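Local coordinates for protein glutathione S-transferase 2 (Onchocerca volvulus, PDB 1TU7) that conjugates glutathione to electrophilic substrates as a homodimeric Pi-class transferase and appears to be central to the parasite's detoxification system, at residues Y116-E129 with H161-L175. Residues are numbered along the deposited sequence; the frame is centred on the assembly and turned at random.
Sequences YIKSILPGELAKFE and HQILDPHCLDKFPLL
The ring of Phe172 takes Leu125 on one face: Leu125 CB stands 3.9 Å from the ring centroid, 20° off the normal and offset toward the rim, a CH-pi contact. Ala126 has only a methyl beyond CA, so the Phe172 ring comes close to the helix backbone here, with its CE2 3.6 Å from Ala126 CA, and the carbonyl O of Cys168 lies in the ring plane at the edge. The rings of Tyr116 and His161 meet rim to rim; NE2 of His161 is hydrogen-bonded to OE2 of Glu157, in the same helix. The CD2 methyl of Leu164 reaches the edge of the Tyr116 ring, 3.7 Å from Tyr116 CD1.

The contact belongs to the all-helical C-terminal domain of the GST fold, where helix 109-132 packs against the end of helix 149-164, the turns that follow, and the start of helix 173-183. Three overlapping type I turns, Asp165 to Cys168, His167 to Asp170 and Leu169 to Phe172, carry the chain alongside the helix. Leu125 sends CD1 to CD2 of Leu169 (3.7 Å), the same CD1 also touching Cys168, while Leu121 lays CD1 obliquely against the His161 ring.

Phe172 is the N-cap residue of helix 173-183, but its side chain has no acceptor for the first N-H groups, and the carboxylate of Glu129 from the facing helix does this work. Glu129 OE1 takes the N-H of Leu174 (N at 2.8 Å) through its syn lone pair, and Glu129 OE2 that of Leu175 (N at 2.9 Å), also on the syn side but 20° out of plane. The bend at chi2 (78°) turns the chain back to this helix end, whose dipole would probably stabilise the negative charge. Near Ile117, a water donates to both Ile117 O and Asp165 OD2, while Asp165 OD1 accepts from His167 N in an Asx turn.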
# COMPACT_ATOMS: atom_id res chain seq x y z
N TYR A 116 5.71 -19.48 11.90
CA TYR A 116 4.86 -18.31 11.65
C TYR A 116 3.63 -18.36 12.55
O TYR A 116 3.32 -17.39 13.25
CB TYR A 116 4.42 -18.34 10.20
CG TYR A 116 3.48 -17.20 9.79
CD1 TYR A 116 2.12 -17.42 9.67
CD2 TYR A 116 3.98 -15.95 9.50
CE1 TYR A 116 1.26 -16.37 9.28
CE2 TYR A 116 3.15 -14.90 9.11
CZ TYR A 116 1.79 -15.13 8.99
OH TYR A 116 0.98 -14.10 8.61
N ILE A 117 2.95 -19.48 12.55
CA ILE A 117 1.77 -19.69 13.39
C ILE A 117 2.07 -19.49 14.87
O ILE A 117 1.29 -18.85 15.57
CB ILE A 117 1.20 -21.09 13.12
CG1 ILE A 117 0.57 -21.15 11.73
CG2 ILE A 117 0.21 -21.52 14.22
CD1 ILE A 117 0.15 -22.54 11.34
N LYS A 118 3.19 -20.04 15.34
CA LYS A 118 3.53 -20.00 16.76
C LYS A 118 4.12 -18.68 17.24
O LYS A 118 3.74 -18.18 18.32
CB LYS A 118 4.49 -21.16 17.07
N SER A 119 5.01 -18.09 16.45
CA SER A 119 5.89 -17.01 16.90
C SER A 119 5.71 -15.65 16.25
O SER A 119 6.14 -14.64 16.84
CB SER A 119 7.34 -17.44 16.74
OG SER A 119 7.57 -18.58 17.55
N ILE A 120 5.13 -15.60 15.05
CA ILE A 120 4.91 -14.34 14.36
C ILE A 120 3.45 -13.91 14.45
O ILE A 120 3.14 -12.79 14.86
CB ILE A 120 5.30 -14.45 12.86
CG1 ILE A 120 6.77 -14.89 12.70
CG2 ILE A 120 5.02 -13.13 12.15
CD1 ILE A 120 7.75 -13.92 13.28
N LEU A 121 2.57 -14.81 14.05
CA LEU A 121 1.17 -14.46 13.91
C LEU A 121 0.53 -13.92 15.19
O LEU A 121 -0.18 -12.94 15.11
CB LEU A 121 0.35 -15.62 13.37
CG LEU A 121 -1.13 -15.38 13.05
CD1 LEU A 121 -1.27 -14.21 12.09
CD2 LEU A 121 -1.68 -16.67 12.48
N PRO A 122 0.73 -14.53 16.36
CA PRO A 122 0.01 -14.02 17.53
C PRO A 122 0.28 -12.53 17.81
O PRO A 122 -0.67 -11.80 18.03
CB PRO A 122 0.51 -14.93 18.67
CG PRO A 122 0.86 -16.22 17.92
CD PRO A 122 1.52 -15.73 16.67
N GLY A 123 1.54 -12.10 17.78
CA GLY A 123 1.87 -10.71 18.00
C GLY A 123 1.30 -9.79 16.95
O GLY A 123 0.97 -8.62 17.23
N GLU A 124 1.20 -10.29 15.73
CA GLU A 124 0.61 -9.46 14.68
C GLU A 124 -0.88 -9.31 14.90
O GLU A 124 -1.41 -8.20 14.79
CB GLU A 124 0.93 -10.03 13.30
CG GLU A 124 2.41 -9.96 12.97
CD GLU A 124 2.98 -8.60 13.28
OE1 GLU A 124 3.83 -8.48 14.21
OE2 GLU A 124 2.52 -7.63 12.65
N LEU A 125 -1.57 -10.39 15.25
CA LEU A 125 -3.00 -10.28 15.53
C LEU A 125 -3.27 -9.42 16.73
O LEU A 125 -4.26 -8.71 16.76
CB LEU A 125 -3.62 -11.66 15.74
CG LEU A 125 -3.64 -12.58 14.53
CD1 LEU A 125 -4.13 -13.97 14.89
CD2 LEU A 125 -4.57 -12.01 13.41
N ALA A 126 -2.39 -9.48 17.72
CA ALA A 126 -2.56 -8.66 18.90
C ALA A 126 -2.63 -7.19 18.57
O ALA A 126 -3.37 -6.43 19.21
CB ALA A 126 -1.45 -8.92 19.89
N LYS A 127 -1.87 -6.76 17.57
CA LYS A 127 -1.89 -5.36 17.18
C LYS A 127 -3.28 -4.98 16.68
O LYS A 127 -3.78 -3.90 16.96
CB LYS A 127 -0.85 -5.10 16.07
CG LYS A 127 0.56 -5.19 16.58
CD LYS A 127 1.59 -5.32 15.44
CE LYS A 127 3.01 -5.39 16.01
NZ LYS A 127 4.04 -5.43 14.93
N PHE A 128 -3.89 -5.87 15.90
CA PHE A 128 -5.26 -5.64 15.41
C PHE A 128 -6.34 -5.70 16.50
O PHE A 128 -7.29 -4.93 16.45
CB PHE A 128 -5.62 -6.61 14.30
CG PHE A 128 -4.80 -6.44 13.09
CD1 PHE A 128 -3.86 -7.35 12.74
CD2 PHE A 128 -4.96 -5.29 12.31
CE1 PHE A 128 -3.10 -7.16 11.60
CE2 PHE A 128 -4.22 -5.11 11.19
CZ PHE A 128 -3.27 -6.04 10.86
N GLU A 129 -6.20 -6.64 17.43
CA GLU A 129 -7.15 -6.77 18.51
C GLU A 129 -7.15 -5.45 19.31
O GLU A 129 -8.22 -4.97 19.70
CB GLU A 129 -6.74 -7.96 19.38
CG GLU A 129 -7.60 -8.20 20.61
CD GLU A 129 -8.91 -8.89 20.32
OE1 GLU A 129 -9.73 -9.02 21.26
OE2 GLU A 129 -9.15 -9.34 19.20
N HIS A 161 -6.18 -16.60 7.65
CA HIS A 161 -5.35 -17.07 8.76
C HIS A 161 -6.04 -18.17 9.57
O HIS A 161 -5.34 -19.01 10.13
CB HIS A 161 -4.84 -15.93 9.63
CG HIS A 161 -3.75 -15.15 8.96
ND1 HIS A 161 -2.41 -15.33 9.21
CD2 HIS A 161 -3.82 -14.25 7.95
CE1 HIS A 161 -1.71 -14.54 8.42
NE2 HIS A 161 -2.54 -13.88 7.64
N GLN A 162 -7.36 -18.19 9.63
CA GLN A 162 -8.07 -19.30 10.29
C GLN A 162 -8.00 -20.55 9.46
O GLN A 162 -8.04 -21.63 10.00
CB GLN A 162 -9.51 -18.94 10.55
CG GLN A 162 -9.71 -17.99 11.68
CD GLN A 162 -11.12 -18.06 12.22
OE1 GLN A 162 -12.10 -18.19 11.45
NE2 GLN A 162 -11.25 -17.99 13.52
N ILE A 163 -7.91 -20.43 8.14
CA ILE A 163 -7.66 -21.59 7.31
C ILE A 163 -6.26 -22.14 7.66
O ILE A 163 -6.08 -23.36 7.78
CB ILE A 163 -7.75 -21.25 5.84
CG1 ILE A 163 -9.18 -20.90 5.45
CG2 ILE A 163 -7.30 -22.45 4.99
CD1 ILE A 163 -9.34 -20.32 4.13
N LEU A 164 -5.29 -21.24 7.80
CA LEU A 164 -3.91 -21.62 8.08
C LEU A 164 -3.78 -22.28 9.45
O LEU A 164 -3.11 -23.33 9.60
CB LEU A 164 -2.99 -20.39 8.01
CG LEU A 164 -1.49 -20.72 8.11
CD1 LEU A 164 -1.00 -21.31 6.85
CD2 LEU A 164 -0.73 -19.44 8.46
N ASP A 165 -4.43 -21.67 10.44
CA ASP A 165 -4.39 -22.08 11.84
C ASP A 165 -5.79 -21.88 12.39
O ASP A 165 -6.17 -20.77 12.78
CB ASP A 165 -3.40 -21.21 12.61
CG ASP A 165 -3.48 -21.44 14.10
OD1 ASP A 165 -4.07 -22.47 14.51
OD2 ASP A 165 -3.02 -20.61 14.91
N PRO A 166 -6.60 -22.93 12.38
CA PRO A 166 -7.97 -22.82 12.89
C PRO A 166 -8.12 -22.20 14.28
O PRO A 166 -9.18 -21.67 14.56
CB PRO A 166 -8.47 -24.27 12.84
CG PRO A 166 -7.71 -24.86 11.71
CD PRO A 166 -6.35 -24.26 11.79
N HIS A 167 -7.09 -22.25 15.11
CA HIS A 167 -7.17 -21.73 16.47
C HIS A 167 -6.61 -20.34 16.65
O HIS A 167 -6.48 -19.87 17.77
CB HIS A 167 -6.41 -22.68 17.41
CG HIS A 167 -6.99 -24.06 17.44
ND1 HIS A 167 -8.26 -24.31 17.92
CD2 HIS A 167 -6.50 -25.25 17.02
CE1 HIS A 167 -8.51 -25.61 17.81
NE2 HIS A 167 -7.46 -26.19 17.27
N CYS A 168 -6.21 -19.67 15.57
CA CYS A 168 -5.42 -18.44 15.73
C CYS A 168 -6.14 -17.28 16.43
O CYS A 168 -5.47 -16.38 16.97
CB CYS A 168 -4.82 -17.94 14.40
SG CYS A 168 -6.01 -17.36 13.16
N LEU A 169 -7.47 -17.28 16.38
CA LEU A 169 -8.26 -16.22 17.01
C LEU A 169 -8.79 -16.57 18.39
O LEU A 169 -9.54 -15.78 18.99
CB LEU A 169 -9.42 -15.80 16.12
CG LEU A 169 -9.05 -15.34 14.70
CD1 LEU A 169 -10.27 -14.74 13.98
CD2 LEU A 169 -7.85 -14.39 14.70
N ASP A 170 -8.37 -17.73 18.91
CA ASP A 170 -8.82 -18.19 20.23
C ASP A 170 -8.59 -17.13 21.28
O ASP A 170 -9.46 -16.89 22.13
CB ASP A 170 -8.04 -19.46 20.64
CG ASP A 170 -8.59 -20.74 20.03
OD1 ASP A 170 -9.59 -20.70 19.27
OD2 ASP A 170 -8.05 -21.84 20.26
N LYS A 171 -7.42 -16.50 21.26
CA LYS A 171 -7.03 -15.52 22.27
C LYS A 171 -7.36 -14.07 21.92
O LYS A 171 -7.00 -13.15 22.64
CB LYS A 171 -5.53 -15.66 22.55
CG LYS A 171 -5.13 -17.05 23.04
CD LYS A 171 -3.70 -17.08 23.57
CE LYS A 171 -3.30 -18.48 24.06
NZ LYS A 171 -4.49 -19.36 24.28
N PHE A 172 -8.09 -13.88 20.81
CA PHE A 172 -8.41 -12.54 20.32
C PHE A 172 -9.90 -12.40 20.11
O PHE A 172 -10.41 -12.57 19.03
CB PHE A 172 -7.63 -12.28 19.03
CG PHE A 172 -6.16 -12.44 19.19
CD1 PHE A 172 -5.50 -13.52 18.63
CD2 PHE A 172 -5.43 -11.55 19.96
CE1 PHE A 172 -4.14 -13.67 18.80
CE2 PHE A 172 -4.07 -11.71 20.16
CZ PHE A 172 -3.42 -12.76 19.57
N PRO A 173 -10.64 -12.17 21.18
CA PRO A 173 -12.10 -12.22 21.10
C PRO A 173 -12.75 -11.15 20.23
O PRO A 173 -13.77 -11.42 19.59
CB PRO A 173 -12.51 -12.10 22.58
CG PRO A 173 -11.35 -11.45 23.24
CD PRO A 173 -10.14 -11.89 22.53
N LEU A 174 -12.20 -9.95 20.21
CA LEU A 174 -12.77 -8.92 19.33
C LEU A 174 -12.59 -9.33 17.86
O LEU A 174 -13.51 -9.20 17.06
CB LEU A 174 -12.15 -7.55 19.56
CG LEU A 174 -12.31 -6.95 20.96
CD1 LEU A 174 -11.57 -5.63 21.08
CD2 LEU A 174 -13.75 -6.77 21.30
N LEU A 175 -11.44 -9.86 17.51
CA LEU A 175 -11.21 -10.31 16.14
C LEU A 175 -12.07 -11.50 15.78
O LEU A 175 -12.60 -11.57 14.68
CB LEU A 175 -9.76 -10.64 15.91
CG LEU A 175 -8.78 -9.48 16.00
CD1 LEU A 175 -7.34 -9.97 15.84
CD2 LEU A 175 -9.10 -8.42 14.98
O HOH W 1 -1.44 -18.41 15.55